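Long-range contacts in KLLA0E01827p (Kluyveromyces lactis, PDB 6AM0), which probably activates the mRNA-decapping enzyme as its regulatory Dcp1 subunit and probably binds mRNA: residues 35-40 against 54-59; 47-52 against 107-112; 114-119 against 150-155; 61-66 against 95-100. All blocks are in the same frame, centred on the assembly; numbering follows the deposited sequence.

Contact 1 of 4, residues 35-40 against 54-59; sequences PHATVY and GVLAIY
L56 and A37 pack where strands 36-43 and 55-61, of different sheets, meet at their starts. L56, with CG anti to its backbone N (chi1 176°), runs alongside A37 so that both its CB and its CD1 rest on the methyl, the CD1 to A37 CB distance being 3.8 Å. The H36 ring, also placed by a CG anti to the backbone N, comes back obliquely to the glycine, its CD2 3.8 Å from G54 CA. V55 offers its CA instead, in a CA-H...O contact of 3.2 Å to the P35 carbonyl O.

The backbone joins through one antiparallel hydrogen-bonded pair, A37 with G54. G54 N reaches A37 O at 3.3 Å in the carbonyl plane and fairly straight, at 162°, whereas the return bond from A37 N to G54 O is weak, being bent. At G54's backbone angles a CB would collide with the carbonyl O of Q53, so glycine is needed.

Both chains turn a corner, at P35 and G54, and pass between the two sheets of this PH-like fold. H36, T38 and Y40 touch the bound peptide, while L56 goes on to meet L103 and I105 of strand 101-105 and I173 of helix 167-182.

Contact 2 of 4, residues 47-52 against 107-112; sequences WNKLEY and NRINPD
Two consecutive Asx turns, headed by N107 and N110, shape the loop that links strands 101-105 and 114-118, and this loop docks against the chain corner at E51, the centre of an inverse gamma turn. N107 does most of the work. Its CG stands anti to the backbone N (chi1 -166°), which sends the amide across the E51-Y52 backbone. ND2 gives a weak bond to E51 O at 2.9 Å and a better one to D112 O at 3.1 Å, the latter in the carbonyl plane. OD1 accepts I109 N from above the carbonyl plane, at 3.0 Å, and also takes the backbone N of Q53. N110 adds a second weak bond to E51 O, from ND2 at 3.3 Å, while its OD1 receives D112 N on a lone pair. The Y52 ring lies side by side with D112: D112 O sits at the ring edge, 3.4 Å from Y52 CE1, and the phenol OH reaches D112 OD2 in a weak bond. I109 CD1 lies against the E51-Y52 peptide, 3.9 Å from Y52 N. An alanine in place of N107 would probably loosen the loop from the E51-Y52 corner and from Q53, since the whole amide that links them would be gone. Any effect of D112 on the phenol is probably slight; the E51 carbonyl, for its part, is held by two weak amide donors rather than one strong one.

Contact 3 of 4, residues 114-119 against 150-155; sequences FSLAIA and VMIKTL
With CG anti to the carbonyl carbon (chi1 -82°) and an extended chi2, L116 splays its two methyls toward different partners on 150-155. T154 meets it with OG1 in the crowded position between N and carbonyl carbon (chi1 80°), a choice that turns CG2 inward to the leucine. This is the interior of a PH-like fold, in which strand 114-118, outermost in its sheet within this chain, faces strand 149-153 of the other; the touching parts run 63° apart, and the contact is mainly between side chains. The L116 and I152 side chains cross obliquely, L116 CD1 to I152 CG2 4.1 Å. L116 and T154 cross at about a right angle, with L116 CD2 3.8 Å from T154 CG2.

Past the strand ends, L155 and A119 extend the contact, the CG of L155 likewise anti to the carbonyl carbon. Y99 and M141 also touch L155, closing this corner of the core. T154 keeps its polar end satisfied by accepting the backbone N of K156 at OG1. Along strand 114-118 a chain of another protein binds S115 by its backbone and packs on A117, so the strand is shared between the core and an interface. At the far end, A119 CB sits 4.0 Å from L155 CD1.

Contact 4 of 4, residues 61-66 against 95-100; sequences RDVGDK and GHDIYN
R61 grips 95-100 at three points. Its NH2 faces the carboxylate of D97, 2.6 Å from OD1, which it meets on the syn lone pair, and 2.7 Å from OD2 in a weaker bond; guanidinium and carboxylate planes are only 15° apart. NE donates to Y99 O at 3.0 Å, nearly straight at 164° and in the guanidinium plane. The backbone N of R61 completes the set with a 2.9 Å bond to N100 O, almost along its C=O axis. The chain, bent at chi3 (-8°), turns the guanidinium edge that carries NE and NH2 to 95-100.

V63 fills in beside them: CG1 lies 3.3 Å from D97 OD1, and CG2 rests 3.7 Å from N100 ND2. The contact thus draws together the two ends of the long loop between the neighbouring antiparallel strands 55-61 and 101-105 of one sheet of the PH-like fold. A leucine in place of R61 would remove the side-chain bonds to D97, Y99 O and D24, and would probably slacken this closure.

Farther out, D24 forms a salt bridge with R61 NH1, so the guanidinium lies between two carboxylates that would probably balance its charge. D62 turns the chain on beyond the arginine, its OD1 accepting G64 N in an Asx turn, and D97 is tied by its backbone to A68. The Y99 ring carries I98 CG1 over the centre of one face.

How the contacts relate
Along the chain, contact 1 closes before contacts 3 and 4 open, its segments alternate with those of contact 2, and contact 4 is nested inside the loop that contact 2 closes. Contacts 1 and 2, about 11 Å apart between centres, are joined through strands 36-43 and 46-53, where V39 O and L50 N probably bond. Contact 3 touches both: F114 packs on V39 and Y52. Contact 4 lies across the chain's centre, about 27 Å from contact 2 between centres, yet reaches contact 3 where Y99 meets L155. They join the two sheets at one corner and through the core, and fix the loops at opposite ends, in a domain that binds a peptide and another protein.

Contact 1 of 4, residues 35-40 against 54-59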
# COMPACT_ATOMS: atom_id res chain seq x y z
N PRO F 35 -32.48 37.98 -0.93
CA PRO F 35 -32.84 37.19 0.26
C PRO F 35 -31.67 36.50 0.94
O PRO F 35 -31.61 36.49 2.18
CB PRO F 35 -33.84 36.17 -0.30
CG PRO F 35 -34.40 36.81 -1.52
CD PRO F 35 -33.28 37.60 -2.11
N HIS F 36 -30.75 35.91 0.19
CA HIS F 36 -29.68 35.15 0.83
C HIS F 36 -28.40 35.30 0.03
O HIS F 36 -28.42 35.38 -1.20
CB HIS F 36 -30.05 33.67 0.96
CG HIS F 36 -29.21 32.93 1.94
ND1 HIS F 36 -28.36 31.91 1.58
CD2 HIS F 36 -29.08 33.07 3.28
CE1 HIS F 36 -27.74 31.45 2.65
NE2 HIS F 36 -28.17 32.13 3.70
N ALA F 37 -27.28 35.35 0.75
CA ALA F 37 -25.97 35.45 0.13
C ALA F 37 -24.93 34.81 1.03
O ALA F 37 -24.99 34.94 2.26
CB ALA F 37 -25.59 36.91 -0.16
N THR F 38 -23.98 34.11 0.42
CA THR F 38 -22.88 33.46 1.12
C THR F 38 -21.56 34.07 0.66
O THR F 38 -21.41 34.42 -0.51
CB THR F 38 -22.89 31.94 0.88
OG1 THR F 38 -24.21 31.43 1.06
CG2 THR F 38 -21.95 31.23 1.84
N VAL F 39 -20.61 34.19 1.59
CA VAL F 39 -19.35 34.90 1.36
C VAL F 39 -18.19 33.92 1.36
O VAL F 39 -18.13 33.01 2.20
CB VAL F 39 -19.13 36.00 2.41
CG1 VAL F 39 -17.84 36.77 2.14
CG2 VAL F 39 -20.31 36.94 2.45
N TYR F 40 -17.26 34.11 0.42
CA TYR F 40 -15.98 33.42 0.40
C TYR F 40 -14.87 34.46 0.30
O TYR F 40 -15.02 35.46 -0.41
CB TYR F 40 -15.87 32.44 -0.79
CG TYR F 40 -17.03 31.47 -0.94
CD1 TYR F 40 -18.22 31.87 -1.53
CD2 TYR F 40 -16.92 30.15 -0.52
CE1 TYR F 40 -19.27 30.99 -1.68
CE2 TYR F 40 -17.97 29.26 -0.67
CZ TYR F 40 -19.15 29.69 -1.25
OH TYR F 40 -20.20 28.82 -1.40
N GLY F 54 -26.66 35.40 5.05
CA GLY F 54 -27.92 36.05 5.33
C GLY F 54 -28.33 36.98 4.20
O GLY F 54 -27.76 36.95 3.10
N VAL F 55 -29.34 37.80 4.50
CA VAL F 55 -29.85 38.75 3.51
C VAL F 55 -28.78 39.78 3.19
O VAL F 55 -28.05 40.25 4.07
CB VAL F 55 -31.13 39.42 4.04
CG1 VAL F 55 -30.91 39.93 5.46
CG2 VAL F 55 -31.56 40.54 3.12
N LEU F 56 -28.67 40.12 1.91
CA LEU F 56 -27.68 41.09 1.46
C LEU F 56 -28.38 42.35 0.98
O LEU F 56 -29.44 42.28 0.36
CB LEU F 56 -26.81 40.50 0.34
CG LEU F 56 -25.76 41.39 -0.33
CD1 LEU F 56 -24.59 40.52 -0.73
CD2 LEU F 56 -26.32 42.09 -1.56
N ALA F 57 -27.78 43.50 1.27
CA ALA F 57 -28.37 44.77 0.90
C ALA F 57 -27.28 45.76 0.52
O ALA F 57 -26.25 45.85 1.19
CB ALA F 57 -29.22 45.35 2.04
N ILE F 58 -27.51 46.49 -0.57
CA ILE F 58 -26.66 47.59 -1.00
C ILE F 58 -27.42 48.89 -0.78
O ILE F 58 -28.57 49.02 -1.23
CB ILE F 58 -26.24 47.44 -2.46
CG1 ILE F 58 -25.44 46.14 -2.65
CG2 ILE F 58 -25.43 48.65 -2.91
CD1 ILE F 58 -24.94 45.93 -4.05
N TYR F 59 -26.78 49.85 -0.12
CA TYR F 59 -27.46 51.05 0.33
C TYR F 59 -26.58 52.28 0.09
O TYR F 59 -25.35 52.20 0.03
CB TYR F 59 -27.84 50.96 1.81
CG TYR F 59 -26.68 50.70 2.74
CD1 TYR F 59 -25.97 51.75 3.30
CD2 TYR F 59 -26.30 49.40 3.08
CE1 TYR F 59 -24.91 51.52 4.16
CE2 TYR F 59 -25.25 49.16 3.94
CZ TYR F 59 -24.56 50.23 4.48
OH TYR F 59 -23.50 50.02 5.34

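Contact 2 of 4, residues 47-52 against 107-112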
# COMPACT_ATOMS: atom_id res chain seq x y z
N TRP F 47 -10.19 29.62 -2.67
CA TRP F 47 -11.40 30.13 -2.03
C TRP F 47 -11.57 29.53 -0.65
O TRP F 47 -11.23 28.37 -0.40
CB TRP F 47 -12.64 29.82 -2.87
CG TRP F 47 -12.83 30.71 -4.06
CD1 TRP F 47 -12.88 30.33 -5.36
CD2 TRP F 47 -12.98 32.13 -4.05
NE1 TRP F 47 -13.07 31.42 -6.17
CE2 TRP F 47 -13.13 32.54 -5.39
CE3 TRP F 47 -13.01 33.10 -3.04
CZ2 TRP F 47 -13.31 33.88 -5.74
CZ3 TRP F 47 -13.19 34.43 -3.40
CH2 TRP F 47 -13.33 34.81 -4.74
N ASN F 48 -12.13 30.33 0.26
CA ASN F 48 -12.27 29.97 1.66
C ASN F 48 -13.64 30.46 2.13
O ASN F 48 -13.87 31.66 2.21
CB ASN F 48 -11.13 30.58 2.48
CG ASN F 48 -11.42 30.63 3.98
OD1 ASN F 48 -12.05 29.74 4.54
ND2 ASN F 48 -10.95 31.69 4.63
N LYS F 49 -14.55 29.53 2.44
CA LYS F 49 -15.88 29.92 2.89
C LYS F 49 -15.78 30.69 4.20
O LYS F 49 -15.19 30.21 5.17
CB LYS F 49 -16.76 28.69 3.07
CG LYS F 49 -18.23 28.93 2.75
CD LYS F 49 -19.15 28.21 3.72
CE LYS F 49 -19.06 28.84 5.11
NZ LYS F 49 -20.40 29.02 5.74
N LEU F 50 -16.36 31.89 4.22
CA LEU F 50 -16.35 32.73 5.41
C LEU F 50 -17.60 32.50 6.25
O LEU F 50 -18.59 31.93 5.79
CB LEU F 50 -16.25 34.20 5.03
CG LEU F 50 -14.87 34.69 4.58
CD1 LEU F 50 -14.89 36.19 4.38
CD2 LEU F 50 -13.83 34.29 5.61
N GLU F 51 -17.54 32.97 7.49
CA GLU F 51 -18.64 32.81 8.44
C GLU F 51 -19.63 33.98 8.33
O GLU F 51 -19.93 34.68 9.30
CB GLU F 51 -18.10 32.67 9.85
CG GLU F 51 -17.32 31.39 10.07
CD GLU F 51 -18.18 30.16 9.92
OE1 GLU F 51 -18.68 29.65 10.95
OE2 GLU F 51 -18.38 29.71 8.77
N TYR F 52 -20.13 34.18 7.11
CA TYR F 52 -21.14 35.21 6.85
C TYR F 52 -22.23 34.61 5.97
O TYR F 52 -21.93 34.01 4.93
CB TYR F 52 -20.53 36.43 6.17
CG TYR F 52 -19.44 37.11 6.96
CD1 TYR F 52 -19.74 37.77 8.14
CD2 TYR F 52 -18.13 37.11 6.52
CE1 TYR F 52 -18.75 38.40 8.87
CE2 TYR F 52 -17.13 37.73 7.24
CZ TYR F 52 -17.45 38.38 8.42
OH TYR F 52 -16.47 39.01 9.15
N ASN F 107 -25.76 38.81 9.22
CA ASN F 107 -25.25 37.47 9.41
C ASN F 107 -26.21 36.64 10.27
O ASN F 107 -26.63 37.09 11.34
CB ASN F 107 -23.87 37.51 10.05
CG ASN F 107 -23.15 36.19 9.97
OD1 ASN F 107 -23.58 35.28 9.26
ND2 ASN F 107 -22.04 36.07 10.70
N ARG F 108 -26.55 35.45 9.78
CA ARG F 108 -27.30 34.47 10.55
C ARG F 108 -26.40 33.60 11.41
O ARG F 108 -26.88 33.00 12.38
CB ARG F 108 -28.10 33.56 9.62
CG ARG F 108 -29.08 34.26 8.70
CD ARG F 108 -29.76 33.25 7.79
NE ARG F 108 -30.42 32.20 8.56
CZ ARG F 108 -31.74 32.07 8.66
NH1 ARG F 108 -32.55 32.92 8.04
NH2 ARG F 108 -32.25 31.08 9.39
N ILE F 109 -25.11 33.51 11.08
CA ILE F 109 -24.21 32.59 11.77
C ILE F 109 -23.76 33.18 13.10
O ILE F 109 -23.90 32.55 14.16
CB ILE F 109 -23.02 32.25 10.86
CG1 ILE F 109 -23.51 31.53 9.60
CG2 ILE F 109 -21.99 31.42 11.62
CD1 ILE F 109 -22.46 31.36 8.53
N ASN F 110 -23.20 34.39 13.08
CA ASN F 110 -22.76 35.06 14.30
C ASN F 110 -23.13 36.54 14.22
O ASN F 110 -23.50 37.02 13.14
CB ASN F 110 -21.26 34.84 14.51
CG ASN F 110 -20.42 35.33 13.35
OD1 ASN F 110 -20.30 36.54 13.13
ND2 ASN F 110 -19.82 34.40 12.63
N PRO F 111 -23.06 37.30 15.32
CA PRO F 111 -23.57 38.68 15.29
C PRO F 111 -22.71 39.68 14.54
O PRO F 111 -23.03 40.87 14.54
CB PRO F 111 -23.63 39.07 16.78
CG PRO F 111 -23.61 37.79 17.51
CD PRO F 111 -22.76 36.87 16.69
N ASP F 112 -21.62 39.26 13.90
CA ASP F 112 -20.80 40.18 13.12
C ASP F 112 -21.28 40.15 11.67
O ASP F 112 -21.25 39.10 11.02
CB ASP F 112 -19.32 39.82 13.21
CG ASP F 112 -18.42 40.95 12.74
OD1 ASP F 112 -18.17 41.88 13.53
OD2 ASP F 112 -17.98 40.90 11.57

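Contact 3 of 4, residues 114-119 against 150-155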
# COMPACT_ATOMS: atom_id res chain seq x y z
N PHE F 114 -21.38 41.23 7.58
CA PHE F 114 -20.39 41.45 6.53
C PHE F 114 -20.59 42.83 5.93
O PHE F 114 -21.72 43.25 5.66
CB PHE F 114 -20.49 40.38 5.45
CG PHE F 114 -19.50 40.56 4.34
CD1 PHE F 114 -18.16 40.26 4.53
CD2 PHE F 114 -19.90 41.03 3.10
CE1 PHE F 114 -17.24 40.42 3.51
CE2 PHE F 114 -18.98 41.19 2.07
CZ PHE F 114 -17.66 40.88 2.28
N SER F 115 -19.49 43.55 5.73
CA SER F 115 -19.54 44.94 5.31
C SER F 115 -18.52 45.21 4.23
O SER F 115 -17.35 44.82 4.36
CB SER F 115 -19.30 45.88 6.50
OG SER F 115 -18.71 47.09 6.06
N LEU F 116 -18.95 45.89 3.18
CA LEU F 116 -18.05 46.40 2.15
C LEU F 116 -18.41 47.85 1.86
O LEU F 116 -19.59 48.18 1.73
CB LEU F 116 -18.13 45.58 0.86
CG LEU F 116 -17.33 44.29 0.80
CD1 LEU F 116 -17.28 43.79 -0.63
CD2 LEU F 116 -15.93 44.50 1.36
N ALA F 117 -17.41 48.71 1.78
CA ALA F 117 -17.63 50.07 1.34
C ALA F 117 -17.48 50.15 -0.18
O ALA F 117 -16.69 49.41 -0.77
CB ALA F 117 -16.66 51.04 2.02
N ILE F 118 -18.25 51.03 -0.80
CA ILE F 118 -18.16 51.25 -2.24
C ILE F 118 -17.94 52.73 -2.50
O ILE F 118 -18.70 53.57 -2.01
CB ILE F 118 -19.40 50.75 -3.00
CG1 ILE F 118 -19.64 49.27 -2.73
CG2 ILE F 118 -19.23 50.98 -4.49
CD1 ILE F 118 -20.77 48.68 -3.55
N ALA F 119 -16.89 53.04 -3.26
CA ALA F 119 -16.55 54.39 -3.66
C ALA F 119 -16.25 54.41 -5.16
O ALA F 119 -15.59 53.51 -5.67
CB ALA F 119 -15.33 54.91 -2.88
N VAL F 150 -20.12 36.18 -7.92
CA VAL F 150 -19.90 37.61 -8.04
C VAL F 150 -18.63 37.96 -7.28
O VAL F 150 -18.63 38.03 -6.04
CB VAL F 150 -21.10 38.42 -7.52
CG1 VAL F 150 -20.80 39.91 -7.58
CG2 VAL F 150 -22.35 38.10 -8.33
N MET F 151 -17.54 38.19 -8.00
CA MET F 151 -16.24 38.44 -7.42
C MET F 151 -15.94 39.94 -7.38
O MET F 151 -16.15 40.65 -8.37
CB MET F 151 -15.15 37.72 -8.22
CG MET F 151 -15.23 36.21 -8.14
SD MET F 151 -14.52 35.42 -9.59
CE MET F 151 -15.88 35.56 -10.74
N ILE F 152 -15.42 40.39 -6.24
CA ILE F 152 -15.15 41.80 -5.97
C ILE F 152 -13.73 41.93 -5.42
O ILE F 152 -13.32 41.15 -4.55
CB ILE F 152 -16.16 42.38 -4.96
CG1 ILE F 152 -17.52 42.60 -5.61
CG2 ILE F 152 -15.63 43.67 -4.33
CD1 ILE F 152 -18.46 41.43 -5.43
N LYS F 153 -12.99 42.91 -5.94
CA LYS F 153 -11.70 43.33 -5.40
C LYS F 153 -11.90 44.70 -4.77
O LYS F 153 -12.23 45.67 -5.46
CB LYS F 153 -10.63 43.37 -6.50
CG LYS F 153 -9.25 43.87 -6.07
CD LYS F 153 -8.28 43.84 -7.25
CE LYS F 153 -7.06 44.74 -7.05
NZ LYS F 153 -6.03 44.15 -6.16
N THR F 154 -11.71 44.78 -3.45
CA THR F 154 -12.14 45.92 -2.66
C THR F 154 -11.14 47.07 -2.75
O THR F 154 -10.14 47.02 -3.46
CB THR F 154 -12.34 45.52 -1.20
OG1 THR F 154 -11.07 45.47 -0.54
CG2 THR F 154 -13.00 44.15 -1.11
N LEU F 155 -11.43 48.14 -1.99
CA LEU F 155 -10.58 49.32 -1.98
C LEU F 155 -9.25 49.07 -1.30
O LEU F 155 -8.29 49.81 -1.55
CB LEU F 155 -11.30 50.48 -1.30
CG LEU F 155 -12.54 51.02 -1.99
CD1 LEU F 155 -13.21 52.03 -1.09
CD2 LEU F 155 -12.19 51.66 -3.32

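Contact 4 of 4, residues 61-66 against 95-100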
# COMPACT_ATOMS: atom_id res chain seq x y z
N ARG F 61 -25.27 56.14 1.28
CA ARG F 61 -24.83 56.70 2.55
C ARG F 61 -24.72 58.22 2.44
O ARG F 61 -24.46 58.76 1.36
CB ARG F 61 -23.47 56.11 2.98
CG ARG F 61 -23.36 54.60 2.74
CD ARG F 61 -22.13 53.96 3.38
NE ARG F 61 -21.19 54.92 3.94
CZ ARG F 61 -21.00 55.10 5.25
NH1 ARG F 61 -21.70 54.39 6.12
NH2 ARG F 61 -20.13 56.00 5.68
N ASP F 62 -24.93 58.90 3.57
CA ASP F 62 -24.85 60.36 3.64
C ASP F 62 -23.44 60.74 4.07
O ASP F 62 -23.04 60.51 5.21
CB ASP F 62 -25.89 60.91 4.61
CG ASP F 62 -26.05 62.43 4.51
OD1 ASP F 62 -25.02 63.15 4.50
OD2 ASP F 62 -27.20 62.91 4.44
N VAL F 63 -22.68 61.35 3.15
CA VAL F 63 -21.31 61.77 3.44
C VAL F 63 -21.14 63.23 3.05
O VAL F 63 -20.04 63.65 2.66
CB VAL F 63 -20.30 60.87 2.71
CG1 VAL F 63 -20.25 59.50 3.36
CG2 VAL F 63 -20.65 60.74 1.24
N GLY F 64 -22.21 64.01 3.15
CA GLY F 64 -22.11 65.43 2.88
C GLY F 64 -21.20 66.14 3.87
O GLY F 64 -20.44 67.04 3.50
N ASP F 65 -21.28 65.75 5.14
CA ASP F 65 -20.37 66.27 6.16
C ASP F 65 -18.95 65.82 5.87
O ASP F 65 -18.67 64.61 5.84
CB ASP F 65 -20.81 65.80 7.55
CG ASP F 65 -19.90 66.30 8.65
OD1 ASP F 65 -18.75 65.81 8.75
OD2 ASP F 65 -20.34 67.17 9.44
N LYS F 66 -18.05 66.77 5.64
CA LYS F 66 -16.67 66.48 5.29
C LYS F 66 -15.73 66.51 6.49
O LYS F 66 -14.51 66.64 6.31
CB LYS F 66 -16.18 67.46 4.21
CG LYS F 66 -16.81 67.24 2.84
CD LYS F 66 -16.72 68.50 1.99
CE LYS F 66 -15.27 68.95 1.77
NZ LYS F 66 -14.67 68.33 0.56
N GLY F 95 -10.32 56.70 9.35
CA GLY F 95 -10.18 57.98 8.71
C GLY F 95 -11.50 58.63 8.35
O GLY F 95 -12.57 58.26 8.84
N HIS F 96 -11.41 59.61 7.47
CA HIS F 96 -12.58 60.40 7.10
C HIS F 96 -13.56 59.58 6.29
O HIS F 96 -13.19 58.71 5.49
CB HIS F 96 -12.15 61.65 6.33
CG HIS F 96 -11.60 62.74 7.19
ND1 HIS F 96 -12.07 62.99 8.47
CD2 HIS F 96 -10.62 63.65 6.97
CE1 HIS F 96 -11.41 64.00 8.99
NE2 HIS F 96 -10.52 64.42 8.10
N ASP F 97 -14.84 59.86 6.50
CA ASP F 97 -15.94 59.13 5.88
C ASP F 97 -16.19 59.73 4.51
O ASP F 97 -16.74 60.83 4.39
CB ASP F 97 -17.18 59.20 6.76
CG ASP F 97 -18.20 58.14 6.43
OD1 ASP F 97 -18.24 57.69 5.26
OD2 ASP F 97 -18.97 57.76 7.34
N ILE F 98 -15.79 59.02 3.46
CA ILE F 98 -15.90 59.53 2.10
C ILE F 98 -16.57 58.51 1.19
O ILE F 98 -16.56 58.65 -0.03
CB ILE F 98 -14.51 59.91 1.54
CG1 ILE F 98 -13.65 58.64 1.41
CG2 ILE F 98 -13.84 60.95 2.42
CD1 ILE F 98 -12.52 58.78 0.42
N TYR F 99 -17.15 57.48 1.79
CA TYR F 99 -17.60 56.30 1.06
C TYR F 99 -19.09 56.43 0.76
O TYR F 99 -19.92 56.38 1.67
CB TYR F 99 -17.29 55.03 1.85
CG TYR F 99 -15.83 54.99 2.26
CD1 TYR F 99 -14.85 54.67 1.34
CD2 TYR F 99 -15.45 55.28 3.56
CE1 TYR F 99 -13.52 54.64 1.71
CE2 TYR F 99 -14.13 55.25 3.94
CZ TYR F 99 -13.16 54.93 3.01
OH TYR F 99 -11.84 54.90 3.38
N ASN F 100 -19.42 56.59 -0.53
CA ASN F 100 -20.79 56.92 -0.92
C ASN F 100 -21.73 55.75 -0.69
O ASN F 100 -22.89 55.95 -0.32
CB ASN F 100 -20.82 57.35 -2.39
CG ASN F 100 -20.04 58.62 -2.64
OD1 ASN F 100 -18.90 58.59 -3.11
ND2 ASN F 100 -20.65 59.76 -2.34